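Long-range contacts in 1-pyrroline-5-carboxylate dehydrogenase (Thermus thermophilus, PDB 1UZB), which probably catalyses the NAD(P)+-dependent oxidation of 1-pyrroline-5-carboxylate, through its open semialdehyde form, to glutamate, as an aldehyde dehydrogenase family member: residues 439-450 against 464-475; 314-322 against 416-424. All blocks are in the same frame, centred on the assembly; numbering follows the deposited sequence.

Contact 1. Residues 439-450 against 464-475; sequences NDTPYGLTGGVY and FHVGNLYFNRKI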
loop_
_atom_site.group_PDB
_atom_site.type_symbol
_atom_site.label_atom_id
_atom_site.label_comp_id
_atom_site.label_asym_id
_atom_site.label_seq_id
_atom_site.Cartn_x
_atom_site.Cartn_y
_atom_site.Cartn_z
ATOM N N ASN A 439 39.080 -12.067 -2.160
ATOM C CA ASN A 439 38.734 -11.315 -3.361
ATOM C C ASN A 439 39.686 -11.482 -4.532
ATOM O O ASN A 439 39.309 -11.227 -5.677
ATOM C CB ASN A 439 38.623 -9.821 -3.044
ATOM C CG ASN A 439 37.387 -9.488 -2.243
ATOM O OD1 ASN A 439 36.308 -10.020 -2.504
ATOM N ND2 ASN A 439 37.529 -8.596 -1.273
ATOM N N ASP A 440 40.911 -11.919 -4.256
ATOM C CA ASP A 440 41.900 -12.051 -5.311
ATOM C C ASP A 440 41.841 -13.309 -6.169
ATOM O O ASP A 440 42.732 -14.158 -6.118
ATOM C CB ASP A 440 43.310 -11.872 -4.734
ATOM C CG ASP A 440 44.375 -11.757 -5.815
ATOM O OD1 ASP A 440 44.048 -11.300 -6.932
ATOM O OD2 ASP A 440 45.541 -12.109 -5.545
ATOM N N THR A 441 40.764 -13.421 -6.942
ATOM C CA THR A 441 40.577 -14.506 -7.906
ATOM C C THR A 441 39.756 -13.855 -9.012
ATOM O O THR A 441 39.213 -12.766 -8.829
ATOM C CB THR A 441 39.773 -15.732 -7.373
ATOM O OG1 THR A 441 38.368 -15.448 -7.402
ATOM C CG2 THR A 441 40.206 -16.100 -5.971
ATOM N N PRO A 442 39.666 -14.499 -10.181
ATOM C CA PRO A 442 38.886 -13.911 -11.278
ATOM C C PRO A 442 37.379 -14.085 -11.094
ATOM O O PRO A 442 36.588 -13.531 -11.858
ATOM C CB PRO A 442 39.378 -14.680 -12.505
ATOM C CG PRO A 442 40.731 -15.209 -12.094
ATOM C CD PRO A 442 40.499 -15.609 -10.667
ATOM N N TYR A 443 36.993 -14.845 -10.072
ATOM C CA TYR A 443 35.588 -15.151 -9.812
ATOM C C TYR A 443 34.932 -14.343 -8.697
ATOM O O TYR A 443 35.568 -13.518 -8.053
ATOM C CB TYR A 443 35.449 -16.634 -9.481
ATOM C CG TYR A 443 35.827 -17.570 -10.606
ATOM C CD1 TYR A 443 37.053 -18.243 -10.612
ATOM C CD2 TYR A 443 34.930 -17.830 -11.642
ATOM C CE1 TYR A 443 37.367 -19.160 -11.619
ATOM C CE2 TYR A 443 35.232 -18.740 -12.647
ATOM C CZ TYR A 443 36.448 -19.402 -12.630
ATOM O OH TYR A 443 36.717 -20.326 -13.617
ATOM N N GLY A 444 33.648 -14.607 -8.471
ATOM C CA GLY A 444 32.918 -13.909 -7.426
ATOM C C GLY A 444 31.510 -14.459 -7.258
ATOM O O GLY A 444 30.532 -13.708 -7.281
ATOM N N LEU A 445 31.395 -15.771 -7.074
ATOM C CA LEU A 445 30.080 -16.388 -6.940
ATOM C C LEU A 445 29.619 -16.539 -5.490
ATOM O O LEU A 445 28.725 -15.814 -5.055
ATOM C CB LEU A 445 30.060 -17.739 -7.662
ATOM C CG LEU A 445 28.691 -18.418 -7.793
ATOM C CD1 LEU A 445 27.657 -17.433 -8.329
ATOM C CD2 LEU A 445 28.808 -19.620 -8.716
ATOM N N THR A 446 30.198 -17.478 -4.747
ATOM C CA THR A 446 29.807 -17.636 -3.350
ATOM C C THR A 446 30.996 -17.464 -2.428
ATOM O O THR A 446 32.152 -17.540 -2.848
ATOM C CB THR A 446 29.194 -19.021 -3.045
ATOM O OG1 THR A 446 30.183 -20.036 -3.248
ATOM C CG2 THR A 446 27.993 -19.290 -3.931
ATOM N N GLY A 447 30.690 -17.233 -1.161
ATOM C CA GLY A 447 31.716 -17.068 -0.154
ATOM C C GLY A 447 31.072 -17.158 1.209
ATOM O O GLY A 447 29.855 -16.982 1.348
ATOM N N GLY A 448 31.878 -17.447 2.219
ATOM C CA GLY A 448 31.349 -17.534 3.561
ATOM C C GLY A 448 32.330 -17.041 4.599
ATOM O O GLY A 448 33.537 -16.949 4.350
ATOM N N VAL A 449 31.795 -16.693 5.766
ATOM C CA VAL A 449 32.608 -16.255 6.889
ATOM C C VAL A 449 32.066 -16.851 8.174
ATOM O O VAL A 449 30.865 -16.759 8.447
ATOM C CB VAL A 449 32.598 -14.722 7.082
ATOM C CG1 VAL A 449 33.442 -14.351 8.304
ATOM C CG2 VAL A 449 33.137 -14.026 5.845
ATOM N N TYR A 450 32.940 -17.505 8.932
ATOM C CA TYR A 450 32.573 -18.025 10.243
ATOM C C TYR A 450 33.320 -17.108 11.202
ATOM O O TYR A 450 34.557 -17.044 11.190
ATOM C CB TYR A 450 33.010 -19.477 10.449
ATOM C CG TYR A 450 32.024 -20.481 9.897
ATOM C CD1 TYR A 450 32.064 -20.858 8.560
ATOM C CD2 TYR A 450 31.030 -21.038 10.711
ATOM C CE1 TYR A 450 31.144 -21.765 8.036
ATOM C CE2 TYR A 450 30.102 -21.946 10.197
ATOM C CZ TYR A 450 30.170 -22.304 8.859
ATOM O OH TYR A 450 29.281 -23.217 8.340
ATOM N N PHE A 464 33.450 -8.386 0.918
ATOM C CA PHE A 464 33.750 -9.729 0.404
ATOM C C PHE A 464 32.943 -9.740 -0.900
ATOM O O PHE A 464 31.725 -9.950 -0.887
ATOM C CB PHE A 464 33.232 -10.785 1.384
ATOM C CG PHE A 464 33.762 -12.180 1.142
ATOM C CD1 PHE A 464 34.073 -12.631 -0.142
ATOM C CD2 PHE A 464 33.871 -13.076 2.206
ATOM C CE1 PHE A 464 34.474 -13.957 -0.356
ATOM C CE2 PHE A 464 34.271 -14.398 1.997
ATOM C CZ PHE A 464 34.569 -14.836 0.717
ATOM N N HIS A 465 33.627 -9.514 -2.019
ATOM C CA HIS A 465 32.965 -9.377 -3.315
ATOM C C HIS A 465 32.485 -10.622 -4.045
ATOM O O HIS A 465 33.077 -11.055 -5.035
ATOM C CB HIS A 465 33.857 -8.541 -4.249
ATOM C CG HIS A 465 33.114 -7.885 -5.373
ATOM N ND1 HIS A 465 32.091 -6.986 -5.164
ATOM C CD2 HIS A 465 33.252 -7.991 -6.718
ATOM C CE1 HIS A 465 31.630 -6.566 -6.329
ATOM N NE2 HIS A 465 32.316 -7.161 -7.288
ATOM N N VAL A 466 31.382 -11.180 -3.554
ATOM C CA VAL A 466 30.763 -12.349 -4.164
ATOM C C VAL A 466 29.262 -12.086 -4.209
ATOM O O VAL A 466 28.732 -11.338 -3.385
ATOM C CB VAL A 466 31.047 -13.649 -3.365
ATOM C CG1 VAL A 466 32.531 -13.988 -3.432
ATOM C CG2 VAL A 466 30.600 -13.493 -1.927
ATOM N N GLY A 467 28.583 -12.698 -5.173
ATOM C CA GLY A 467 27.152 -12.488 -5.312
ATOM C C GLY A 467 26.296 -13.142 -4.244
ATOM O O GLY A 467 25.183 -12.687 -3.980
ATOM N N ASN A 468 26.801 -14.217 -3.646
ATOM C CA ASN A 468 26.080 -14.939 -2.600
ATOM C C ASN A 468 27.030 -15.194 -1.442
ATOM O O ASN A 468 27.928 -16.038 -1.531
ATOM C CB ASN A 468 25.528 -16.267 -3.132
ATOM C CG ASN A 468 24.285 -16.081 -3.981
ATOM O OD1 ASN A 468 24.356 -15.690 -5.153
ATOM N ND2 ASN A 468 23.127 -16.343 -3.382
ATOM N N LEU A 469 26.809 -14.457 -0.358
ATOM C CA LEU A 469 27.641 -14.527 0.835
ATOM C C LEU A 469 26.857 -15.099 2.012
ATOM O O LEU A 469 25.699 -14.745 2.218
ATOM C CB LEU A 469 28.139 -13.116 1.154
ATOM C CG LEU A 469 29.087 -12.863 2.328
ATOM C CD1 LEU A 469 30.380 -13.648 2.160
ATOM C CD2 LEU A 469 29.377 -11.368 2.402
ATOM N N TYR A 470 27.496 -15.973 2.784
ATOM C CA TYR A 470 26.841 -16.615 3.917
ATOM C C TYR A 470 27.681 -16.531 5.182
ATOM O O TYR A 470 28.897 -16.775 5.147
ATOM C CB TYR A 470 26.573 -18.087 3.603
ATOM C CG TYR A 470 25.819 -18.313 2.314
ATOM C CD1 TYR A 470 26.482 -18.339 1.084
ATOM C CD2 TYR A 470 24.438 -18.491 2.321
ATOM C CE1 TYR A 470 25.778 -18.541 -0.112
ATOM C CE2 TYR A 470 23.732 -18.692 1.147
ATOM C CZ TYR A 470 24.402 -18.718 -0.067
ATOM O OH TYR A 470 23.695 -18.928 -1.230
ATOM N N PHE A 471 27.036 -16.202 6.301
ATOM C CA PHE A 471 27.730 -16.098 7.578
ATOM C C PHE A 471 27.316 -17.197 8.551
ATOM O O PHE A 471 26.126 -17.392 8.826
ATOM C CB PHE A 471 27.475 -14.741 8.243
ATOM C CG PHE A 471 27.913 -13.561 7.430
ATOM C CD1 PHE A 471 28.993 -13.650 6.554
ATOM C CD2 PHE A 471 27.264 -12.339 7.571
ATOM C CE1 PHE A 471 29.418 -12.536 5.835
ATOM C CE2 PHE A 471 27.680 -11.220 6.859
ATOM C CZ PHE A 471 28.762 -11.317 5.987
ATOM N N ASN A 472 28.315 -17.902 9.071
ATOM C CA ASN A 472 28.122 -18.974 10.037
ATOM C C ASN A 472 27.215 -20.111 9.589
ATOM O O ASN A 472 26.435 -20.656 10.371
ATOM C CB ASN A 472 27.671 -18.375 11.374
ATOM C CG ASN A 472 28.750 -17.501 11.987
ATOM O OD1 ASN A 472 29.929 -17.870 11.972
ATOM N ND2 ASN A 472 28.367 -16.346 12.514
ATOM N N ARG A 473 27.360 -20.472 8.317
ATOM C CA ARG A 473 26.620 -21.565 7.707
ATOM C C ARG A 473 27.270 -21.943 6.376
ATOM O O ARG A 473 28.138 -21.229 5.875
ATOM C CB ARG A 473 25.155 -21.187 7.476
ATOM C CG ARG A 473 24.946 -19.914 6.683
ATOM C CD ARG A 473 23.653 -19.978 5.890
ATOM N NE ARG A 473 23.818 -20.830 4.716
ATOM C CZ ARG A 473 22.835 -21.202 3.901
ATOM N NH1 ARG A 473 21.589 -20.808 4.125
ATOM N NH2 ARG A 473 23.110 -21.953 2.842
ATOM N N LYS A 474 26.839 -23.067 5.810
ATOM C CA LYS A 474 27.374 -23.562 4.541
ATOM C C LYS A 474 27.163 -22.535 3.429
ATOM O O LYS A 474 26.238 -21.719 3.493
ATOM C CB LYS A 474 26.687 -24.878 4.163
ATOM C CG LYS A 474 25.205 -24.714 3.876
ATOM C CD LYS A 474 24.523 -26.024 3.526
ATOM C CE LYS A 474 23.086 -25.767 3.084
ATOM N NZ LYS A 474 22.383 -26.995 2.614
ATOM N N ILE A 475 28.008 -22.577 2.403
ATOM C CA ILE A 475 27.888 -21.624 1.303
ATOM C C ILE A 475 27.245 -22.203 0.051
ATOM O O ILE A 475 27.162 -21.535 -0.976
ATOM C CB ILE A 475 29.261 -21.005 0.941
ATOM C CG1 ILE A 475 30.215 -22.068 0.383
ATOM C CG2 ILE A 475 29.851 -20.355 2.179
ATOM C CD1 ILE A 475 31.508 -21.485 -0.175
HETATM O O HOH W 1 35.718 -11.532 -5.500
#
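Strands 446-450 and 468-471, joined through helix 454-463, form the parallel beta-alpha-beta unit at the end of the sheet within this chain. Gly447 N donates to Asn468 O (3.0 Å) and Gly447 O accepts from Tyr470 N; Val449 repeats the pattern with Tyr470 O and Asn472 N. Phe464, its CG anti to the backbone N (chi1 -166°), swings its ring alongside the strand, CZ 3.7 Å from Gly447 CA, while Val449 CG2 meets the ring edge at CD2 (3.8 Å). Val449 CB lies 3.8 Å from Phe471 CD1, the two side chains pointing the same way. On the sheet face opposite Phe464, Ile475 CG2 presses to 3.5 Å from Gly448 CA, tight for two carbons. The Tyr450 ring takes Asn472 CA over one face, a CH-pi contact 3.9 Å from its centroid. Asn439 OD1 receives His465 N on an in-plane lone pair (2.8 Å), while its ND2 binds Glu463 O. Strand 468-471 pairs with a strand of the second subunit, and Arg473 NH1 makes a salt bridge to Glu165 of that subunit. The chemistry implies a register set by backbone bonds; Gly447 and Gly448 admit Phe464 and Ile475 against bare main chain.

Contact 2. Residues 314-322 against 416-424; sequences AYGFQGQKC and EEIFGPVLS
The loop after helix 303-315, whose Cys322 falls in a sequence consistent with the cysteine loop of aldehyde dehydrogenases, packs here on the Glu417-Pro421 approach to strand 422-428. Phe419 buries more surface than any other residue here. Its ring lies against the loop backbone, with Gln320 C 3.5 Å above one face of the Phe419 ring and Lys321 N over the same face, both off-centre. Lys321 C comes to 3.5 Å from Phe419 CE2. Replacing Phe419 with an alanine would probably open a gap beside the Gln320-Lys321 peptide and deprive this backbone of its ring support. Three waters bridge the segments around it; one donates to Gln320 OE1, which also accepts from Val364 N, and to Phe419 O (2.6 Å), and another joins Lys321 O to Glu417 OE1, which also accepts from Gly291 N. At the helix end, Tyr315 crosses Pro421 at about a right angle: Tyr315 CD1 is 3.8 Å from Pro421 CB, and Pro421 O sits at the ring edge. Tyr315 OH passes 3.5 Å from Leu423 CB and binds Thr402 O. Such a loop, carrying a cysteine beside a Glu-Ile-Phe-Gly-Pro segment, is typical of the aldehyde dehydrogenase catalytic domain.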
loop_
_atom_site.group_PDB
_atom_site.type_symbol
_atom_site.label_atom_id
_atom_site.label_comp_id
_atom_site.label_asym_id
_atom_site.label_seq_id
_atom_site.Cartn_x
_atom_site.Cartn_y
_atom_site.Cartn_z
ATOM N N ALA A 314 32.524 -28.111 0.958
ATOM C CA ALA A 314 33.599 -28.572 0.095
ATOM C C ALA A 314 33.363 -29.920 -0.553
ATOM O O ALA A 314 33.757 -30.130 -1.699
ATOM C CB ALA A 314 34.908 -28.613 0.879
ATOM N N TYR A 315 32.701 -30.825 0.162
ATOM C CA TYR A 315 32.516 -32.172 -0.346
ATOM C C TYR A 315 31.111 -32.608 -0.748
ATOM O O TYR A 315 30.934 -33.722 -1.242
ATOM C CB TYR A 315 33.143 -33.149 0.656
ATOM C CG TYR A 315 34.602 -32.828 0.931
ATOM C CD1 TYR A 315 35.550 -32.864 -0.092
ATOM C CD2 TYR A 315 35.026 -32.441 2.201
ATOM C CE1 TYR A 315 36.884 -32.521 0.143
ATOM C CE2 TYR A 315 36.355 -32.094 2.445
ATOM C CZ TYR A 315 37.276 -32.134 1.413
ATOM O OH TYR A 315 38.584 -31.772 1.659
ATOM N N GLY A 316 30.117 -31.744 -0.544
ATOM C CA GLY A 316 28.762 -32.079 -0.960
ATOM C C GLY A 316 28.793 -32.328 -2.460
ATOM O O GLY A 316 29.378 -31.543 -3.208
ATOM N N PHE A 317 28.141 -33.399 -2.905
ATOM C CA PHE A 317 28.142 -33.801 -4.315
ATOM C C PHE A 317 29.566 -33.787 -4.876
ATOM O O PHE A 317 29.830 -33.319 -5.986
ATOM C CB PHE A 317 27.218 -32.936 -5.186
ATOM C CG PHE A 317 27.044 -33.472 -6.600
ATOM C CD1 PHE A 317 26.876 -34.842 -6.825
ATOM C CD2 PHE A 317 27.075 -32.618 -7.699
ATOM C CE1 PHE A 317 26.748 -35.351 -8.123
ATOM C CE2 PHE A 317 26.945 -33.120 -9.001
ATOM C CZ PHE A 317 26.784 -34.490 -9.211
ATOM N N GLN A 318 30.491 -34.283 -4.061
ATOM C CA GLN A 318 31.882 -34.408 -4.450
ATOM C C GLN A 318 32.543 -33.100 -4.897
ATOM O O GLN A 318 33.476 -33.108 -5.706
ATOM C CB GLN A 318 31.987 -35.471 -5.551
ATOM C CG GLN A 318 31.481 -36.879 -5.154
ATOM C CD GLN A 318 29.954 -37.037 -5.128
ATOM O OE1 GLN A 318 29.309 -36.872 -4.087
ATOM N NE2 GLN A 318 29.375 -37.363 -6.280
ATOM N N GLY A 319 32.068 -31.982 -4.357
ATOM C CA GLY A 319 32.620 -30.683 -4.707
ATOM C C GLY A 319 32.304 -30.219 -6.117
ATOM O O GLY A 319 32.885 -29.245 -6.602
ATOM N N GLN A 320 31.377 -30.906 -6.778
ATOM C CA GLN A 320 30.999 -30.565 -8.144
ATOM C C GLN A 320 29.889 -29.527 -8.178
ATOM O O GLN A 320 28.832 -29.737 -8.774
ATOM C CB GLN A 320 30.573 -31.831 -8.894
ATOM C CG GLN A 320 31.669 -32.886 -8.949
ATOM C CD GLN A 320 31.205 -34.187 -9.563
ATOM O OE1 GLN A 320 31.761 -34.652 -10.559
ATOM N NE2 GLN A 320 30.181 -34.791 -8.966
ATOM N N LYS A 321 30.139 -28.400 -7.519
ATOM C CA LYS A 321 29.173 -27.309 -7.469
ATOM C C LYS A 321 29.891 -25.994 -7.717
ATOM O O LYS A 321 31.019 -25.790 -7.259
ATOM C CB LYS A 321 28.500 -27.244 -6.096
ATOM C CG LYS A 321 27.779 -28.509 -5.683
ATOM C CD LYS A 321 27.049 -28.311 -4.369
ATOM C CE LYS A 321 26.357 -29.590 -3.946
ATOM N NZ LYS A 321 25.616 -29.401 -2.669
ATOM N N CYS A 322 29.234 -25.099 -8.441
ATOM C CA CYS A 322 29.812 -23.794 -8.718
ATOM C C CYS A 322 29.915 -22.995 -7.426
ATOM O O CYS A 322 30.681 -22.039 -7.340
ATOM C CB CYS A 322 28.947 -23.044 -9.726
ATOM S SG CYS A 322 28.815 -23.895 -11.299
ATOM N N GLU A 416 42.113 -21.736 -9.995
ATOM C CA GLU A 416 41.323 -22.419 -11.016
ATOM C C GLU A 416 40.267 -23.360 -10.450
ATOM O O GLU A 416 40.506 -24.055 -9.468
ATOM C CB GLU A 416 42.269 -23.178 -11.957
ATOM C CG GLU A 416 43.396 -22.290 -12.489
ATOM C CD GLU A 416 44.381 -23.007 -13.395
ATOM O OE1 GLU A 416 45.432 -22.408 -13.703
ATOM O OE2 GLU A 416 44.118 -24.152 -13.808
ATOM N N GLU A 417 39.097 -23.375 -11.085
ATOM C CA GLU A 417 37.987 -24.218 -10.648
ATOM C C GLU A 417 38.237 -25.684 -10.991
ATOM O O GLU A 417 38.227 -26.074 -12.160
ATOM C CB GLU A 417 36.683 -23.745 -11.292
ATOM C CG GLU A 417 35.449 -24.429 -10.727
ATOM C CD GLU A 417 34.161 -23.920 -11.343
ATOM O OE1 GLU A 417 33.213 -23.621 -10.584
ATOM O OE2 GLU A 417 34.089 -23.828 -12.587
ATOM N N ILE A 418 38.445 -26.490 -9.955
ATOM C CA ILE A 418 38.722 -27.914 -10.106
ATOM C C ILE A 418 37.432 -28.714 -10.243
ATOM O O ILE A 418 37.376 -29.701 -10.977
ATOM C CB ILE A 418 39.526 -28.430 -8.895
ATOM C CG1 ILE A 418 40.838 -27.646 -8.787
ATOM C CG2 ILE A 418 39.796 -29.924 -9.037
ATOM C CD1 ILE A 418 41.619 -27.921 -7.524
ATOM N N PHE A 419 36.397 -28.287 -9.525
ATOM C CA PHE A 419 35.097 -28.945 -9.582
ATOM C C PHE A 419 35.175 -30.400 -9.140
ATOM O O PHE A 419 34.578 -31.284 -9.757
ATOM C CB PHE A 419 34.535 -28.851 -11.002
ATOM C CG PHE A 419 33.101 -28.410 -11.059
ATOM C CD1 PHE A 419 32.104 -29.281 -11.491
ATOM C CD2 PHE A 419 32.746 -27.116 -10.689
ATOM C CE1 PHE A 419 30.775 -28.865 -11.556
ATOM C CE2 PHE A 419 31.421 -26.694 -10.751
ATOM C CZ PHE A 419 30.434 -27.569 -11.185
ATOM N N GLY A 420 35.916 -30.632 -8.063
ATOM C CA GLY A 420 36.073 -31.967 -7.518
ATOM C C GLY A 420 36.238 -31.865 -6.013
ATOM O O GLY A 420 36.238 -30.760 -5.470
ATOM N N PRO A 421 36.388 -32.992 -5.307
ATOM C CA PRO A 421 36.548 -32.974 -3.848
ATOM C C PRO A 421 37.953 -32.572 -3.413
ATOM O O PRO A 421 38.646 -33.337 -2.741
ATOM C CB PRO A 421 36.201 -34.406 -3.452
ATOM C CG PRO A 421 36.720 -35.197 -4.621
ATOM C CD PRO A 421 36.320 -34.373 -5.823
ATOM N N VAL A 422 38.354 -31.359 -3.789
ATOM C CA VAL A 422 39.683 -30.847 -3.471
ATOM C C VAL A 422 39.611 -29.483 -2.793
ATOM O O VAL A 422 39.193 -28.494 -3.398
ATOM C CB VAL A 422 40.545 -30.720 -4.745
ATOM C CG1 VAL A 422 41.928 -30.215 -4.383
ATOM C CG2 VAL A 422 40.637 -32.067 -5.447
ATOM N N LEU A 423 40.037 -29.440 -1.534
ATOM C CA LEU A 423 40.027 -28.215 -0.748
ATOM C C LEU A 423 41.432 -27.663 -0.553
ATOM O O LEU A 423 42.338 -28.396 -0.145
ATOM C CB LEU A 423 39.403 -28.492 0.619
ATOM C CG LEU A 423 39.295 -27.316 1.584
ATOM C CD1 LEU A 423 38.358 -26.265 1.014
ATOM C CD2 LEU A 423 38.784 -27.817 2.925
ATOM N N SER A 424 41.602 -26.371 -0.832
ATOM C CA SER A 424 42.891 -25.696 -0.674
ATOM C C SER A 424 42.827 -24.773 0.540
ATOM O O SER A 424 42.005 -23.857 0.588
ATOM C CB SER A 424 43.220 -24.873 -1.923
ATOM O OG SER A 424 43.437 -25.707 -3.051
HETATM O O HOH W 2 35.045 -27.850 -5.609
HETATM O O HOH W 3 34.544 -33.888 -10.211
HETATM O O HOH W 4 33.352 -24.343 -7.934
#

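How the contacts relate
Both contacts reach the same parallel-rich sheet, and their centres lie 15 Å apart. Strand 422-428 of contact 2 and strand 446-450 of contact 1 are separated in the sheet by strands 325-331 and 293-297, with helix 431-439 on the chain path between them. The two meet directly where Leu445 CD2 packs 3.4 Å from Cys322 O; Tyr443 OH also approaches Glu417 CB, at 4.1 Å. Asn293 ties them further, its ND2 binding Cys322 O and its OD1 taking Thr446 N. Cys322, in contact 2, is thus approached by Leu445 from the loop before strand 446-450, while strand 468-471 of contact 1 carries the sheet on to the second subunit.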